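Local coordinates for protein Hep_Hag family (Burkholderia pseudomallei, PDB 3S6L) that forms a YadA-like head domain of the trimeric autotransporter adhesin BoaA, a cell-surface protein that probably helps the bacterium attach to host epithelial cells, at the interface of chains A and B. Sequence-based numbering; all coordinates share one arbitrary frame. Chains: chain A/B, Hep_Hag family.

Contacts 1 and 2 are neighbouring strips of one subunit boundary in the trimeric head, their C-alpha centres about 6 Å apart. They share A:Thr108, B:Gly111 and B:Gly125, and both draw on strand 108-110 of chain A. Contact 1 is apolar, built from leucine, isoleucine and phenylalanine side chains that project from strands 94-96, 108-110 and 122-124. Contact 2 is polar, built from turn carbonyls, bound waters and an arginine. A:Thr108 sits at the seam, its methyl turned to the first and its hydroxyl to the second, which illustrates how a repeat protein can pair an apolar strip with a hydrated rim.

Contact 1: the interface of chains A and B. Residues chain A 108, 110, 124; chain B 96, 110-111, 124-125.
A:Leu110 meets B:Leu110 and B:Phe96 in the apolar part of the boundary between two subunits of the YadA-like head, a left-handed beta-roll whose successive turns present equivalent strands to the neighbouring chain. The two methyls of A:Leu110 divide the work. CD1 rests against CB of B:Leu110 at 3.8 Å, with CD1 of the same leucine a little farther off, and the two side chains cross obliquely. CD2 points to the preceding turn of chain B, where it lies 3.9 Å from CD2 on the ring of B:Phe96, with CE2 next to it; leucine and phenylalanine run past each other in opposite directions. In A:Leu110, CG stands anti to the carbonyl carbon (chi1 -58°), and the second torsion (168°) spreads the methyls, CD1 to B:Leu110 and CD2 to B:Phe96. In B:Phe96, by contrast, CG is anti to the backbone N (chi1 178°), which carries the ring toward chain A.

One turn further on, the packing is less close. A:Ile124 faces its own counterpart B:Ile124, but the two are unequal in what they offer: CD1, the end of the longer branch in chain A, approaches CG2, the short branch in chain B, at 4.1 Å. Beside these hydrophobic pairs lies the side that borders on water. A:Thr108 stands over the backbone of B:Gly111, where the lack of a side chain probably lets the threonine come near the main chain, and B:Gly125 takes a similar place on the next turn. No nitrogen or oxygen bonds directly across this patch, which hides 140 Å² of protein surface in all; apolar contact is what these groups contribute. Both branches of the threonine sit over CA of B:Gly111, and the hydroxyl, unlike the methyl, is also bonded to water: CG2 lies 4.1 Å from that carbon and OG1 3.7 Å from it.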
# COMPACT_ATOMS: atom_id res chain seq x y z
N THR A 108 -8.92 6.03 -1.44
CA THR A 108 -7.67 5.30 -1.40
C THR A 108 -6.59 6.32 -1.68
O THR A 108 -6.59 6.96 -2.75
CB THR A 108 -7.66 4.16 -2.47
OG1 THR A 108 -8.81 3.32 -2.29
CG2 THR A 108 -6.40 3.31 -2.36
N LEU A 110 -2.55 6.83 -1.86
CA LEU A 110 -1.31 6.07 -2.05
C LEU A 110 -0.11 6.98 -2.31
O LEU A 110 0.10 7.45 -3.44
CB LEU A 110 -1.50 5.07 -3.20
CG LEU A 110 -2.67 4.08 -3.00
CD1 LEU A 110 -2.96 3.36 -4.28
CD2 LEU A 110 -2.39 3.08 -1.91
N ILE A 124 -3.01 9.14 -6.17
CA ILE A 124 -1.79 8.35 -6.44
C ILE A 124 -0.59 9.28 -6.53
O ILE A 124 -0.56 10.20 -7.37
CB ILE A 124 -1.91 7.59 -7.80
CG1 ILE A 124 -3.16 6.72 -7.88
CG2 ILE A 124 -0.70 6.74 -8.07
CD1 ILE A 124 -3.30 5.74 -6.76
N PHE B 96 -3.62 -4.38 -0.88
CA PHE B 96 -3.65 -3.31 0.14
C PHE B 96 -5.09 -2.83 0.27
O PHE B 96 -5.70 -2.32 -0.71
CB PHE B 96 -2.73 -2.12 -0.24
CG PHE B 96 -2.79 -1.00 0.76
CD1 PHE B 96 -2.21 -1.14 2.02
CD2 PHE B 96 -3.45 0.19 0.46
CE1 PHE B 96 -2.31 -0.11 3.00
CE2 PHE B 96 -3.54 1.21 1.43
CZ PHE B 96 -2.98 1.05 2.70
N LEU B 110 -5.07 -2.45 -4.89
CA LEU B 110 -4.91 -1.30 -4.03
C LEU B 110 -6.26 -0.60 -3.83
O LEU B 110 -6.71 0.17 -4.69
CB LEU B 110 -3.90 -0.32 -4.67
CG LEU B 110 -2.59 -1.04 -5.10
CD1 LEU B 110 -1.68 -0.15 -5.85
CD2 LEU B 110 -1.86 -1.59 -3.89
N GLY B 111 -6.90 -0.88 -2.70
CA GLY B 111 -8.24 -0.35 -2.45
C GLY B 111 -9.04 -1.41 -1.72
O GLY B 111 -8.84 -2.63 -1.93
N ILE B 124 -7.13 -0.64 -9.00
CA ILE B 124 -6.85 0.58 -8.25
C ILE B 124 -8.16 1.20 -7.85
O ILE B 124 -9.02 1.47 -8.72
CB ILE B 124 -6.06 1.62 -9.08
CG1 ILE B 124 -4.78 1.01 -9.72
CG2 ILE B 124 -5.78 2.90 -8.27
CD1 ILE B 124 -3.81 0.39 -8.76
N GLY B 125 -8.33 1.44 -6.54
CA GLY B 125 -9.55 2.04 -5.99
C GLY B 125 -10.44 1.02 -5.28
O GLY B 125 -10.39 -0.17 -5.58

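Contact 2: the interface of chains A and B. Residues chain A 92, 94, 106, 108, 120; chain B 111-112, 125-127, 145.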
# COMPACT_ATOMS: atom_id res chain seq x y z
N GLY A 92 -14.39 2.29 4.46
CA GLY A 92 -13.81 1.68 3.27
C GLY A 92 -12.57 2.40 2.74
O GLY A 92 -12.21 2.24 1.55
N SER A 94 -8.51 3.61 2.55
CA SER A 94 -7.17 3.04 2.65
C SER A 94 -6.10 4.07 2.33
O SER A 94 -6.10 4.65 1.22
CB SER A 94 -7.02 1.85 1.70
OG SER A 94 -8.09 0.92 1.83
N ASP A 106 -14.79 5.13 0.89
CA ASP A 106 -14.31 4.30 -0.22
C ASP A 106 -13.19 4.96 -0.99
O ASP A 106 -13.03 4.74 -2.21
CB ASP A 106 -15.48 3.98 -1.18
CG ASP A 106 -16.40 2.92 -0.63
OD1 ASP A 106 -15.99 2.14 0.25
OD2 ASP A 106 -17.56 2.85 -1.10
N THR A 108 -8.92 6.03 -1.44
CA THR A 108 -7.67 5.30 -1.40
C THR A 108 -6.59 6.32 -1.68
O THR A 108 -6.59 6.96 -2.75
CB THR A 108 -7.66 4.16 -2.47
OG1 THR A 108 -8.81 3.32 -2.29
CG2 THR A 108 -6.40 3.31 -2.36
N ASN A 120 -15.24 7.77 -3.06
CA ASN A 120 -14.95 6.89 -4.18
C ASN A 120 -13.80 7.37 -5.07
O ASN A 120 -13.73 7.03 -6.26
CB ASN A 120 -16.23 6.66 -5.01
CG ASN A 120 -16.22 5.32 -5.74
OD1 ASN A 120 -15.82 4.28 -5.17
ND2 ASN A 120 -16.66 5.33 -7.02
N GLY B 111 -6.90 -0.88 -2.70
CA GLY B 111 -8.24 -0.35 -2.45
C GLY B 111 -9.04 -1.41 -1.72
O GLY B 111 -8.84 -2.63 -1.93
N ALA B 112 -9.91 -0.96 -0.82
CA ALA B 112 -10.70 -1.88 -0.05
C ALA B 112 -11.62 -2.66 -1.00
O ALA B 112 -12.25 -2.07 -1.89
CB ALA B 112 -11.49 -1.14 1.00
N GLY B 125 -8.33 1.44 -6.54
CA GLY B 125 -9.55 2.04 -5.99
C GLY B 125 -10.44 1.02 -5.28
O GLY B 125 -10.39 -0.17 -5.58
N ALA B 126 -11.27 1.49 -4.35
CA ALA B 126 -12.23 0.63 -3.69
C ALA B 126 -13.10 -0.10 -4.72
O ALA B 126 -13.58 0.51 -5.70
CB ALA B 126 -13.09 1.44 -2.73
N ASN B 127 -13.31 -1.40 -4.47
CA ASN B 127 -14.22 -2.25 -5.27
C ASN B 127 -13.81 -2.46 -6.71
O ASN B 127 -14.54 -3.08 -7.47
CB ASN B 127 -15.68 -1.73 -5.20
CG ASN B 127 -16.21 -1.70 -3.77
OD1 ASN B 127 -16.28 -2.74 -3.12
ND2 ASN B 127 -16.57 -0.51 -3.26
N ARG B 145 -13.92 5.26 -13.39
CA ARG B 145 -13.41 6.46 -12.71
C ARG B 145 -12.63 7.30 -13.72
O ARG B 145 -11.99 6.76 -14.64
CB ARG B 145 -12.51 6.10 -11.51
CG ARG B 145 -13.27 5.55 -10.30
CD ARG B 145 -12.38 5.55 -9.06
NE ARG B 145 -12.99 4.91 -7.88
CZ ARG B 145 -12.98 3.60 -7.63
NH1 ARG B 145 -12.43 2.74 -8.49
NH2 ARG B 145 -13.55 3.14 -6.52
O HOH W 1 -10.95 4.43 -3.67
O HOH W 2 -10.03 1.93 0.02
O HOH W 3 -17.08 1.90 -4.78
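This is the polar, partly water-mediated rim of a subunit interface in a trimeric autotransporter adhesin, and it ties turns of one subunit to those of the next within the trimeric YadA-like head. A direct link is made by B:Arg145, close to strand 146-148, which holds A:Asn120 through NE and NH2, one to each of two oxygens. NE donates to the backbone O of A:Asn120 at 2.8 Å; that oxygen lies at the guanidinium edge, in its plane, although the donor stands above the carbonyl plane. NH2 reaches the side-chain OD1 of the same asparagine at 2.9 Å, in a more bent bond (139° at H) with OD1 tilted from the guanidinium plane and the donor well above the amide plane. CG of the asparagine is roughly anti to the backbone N (chi1 -153°) and beside the carbonyl carbon, which brings OD1 into the neighbourhood of the backbone O, and the arginine crosses it at about a right angle after an extended run from CG to NE. A bond within chain B probably helps fix the guanidinium: NH2 also donates, nearly straight, to the O of B:Ala126, in that carbonyl's plane and on a lone pair, at 2.8 Å.

Elsewhere along the rim, water replaces direct bonding. Water 1 joins the O of A:Asp106 and OG1 of A:Thr108 to the backbone N of B:Ala126, 3.0 Å from the water. One turn back, water 2 repeats the scheme, linking the O of A:Gly92 and OG of A:Ser94 to the N of B:Ala112, also 3.0 Å away. OG1 of A:Thr108 contacts both waters and so connects the two bridges. The alanine methyls lie alongside: CB of B:Ala126 packs against CB of A:Asp106 at 3.8 Å. Farther out, the carboxylate of A:Asp106 and the amide of B:Asn127 stand almost perpendicular without bonding; ND2 of that asparagine instead reaches water 3 at 2.9 Å, which in turn contacts OD1 of A:Asn120.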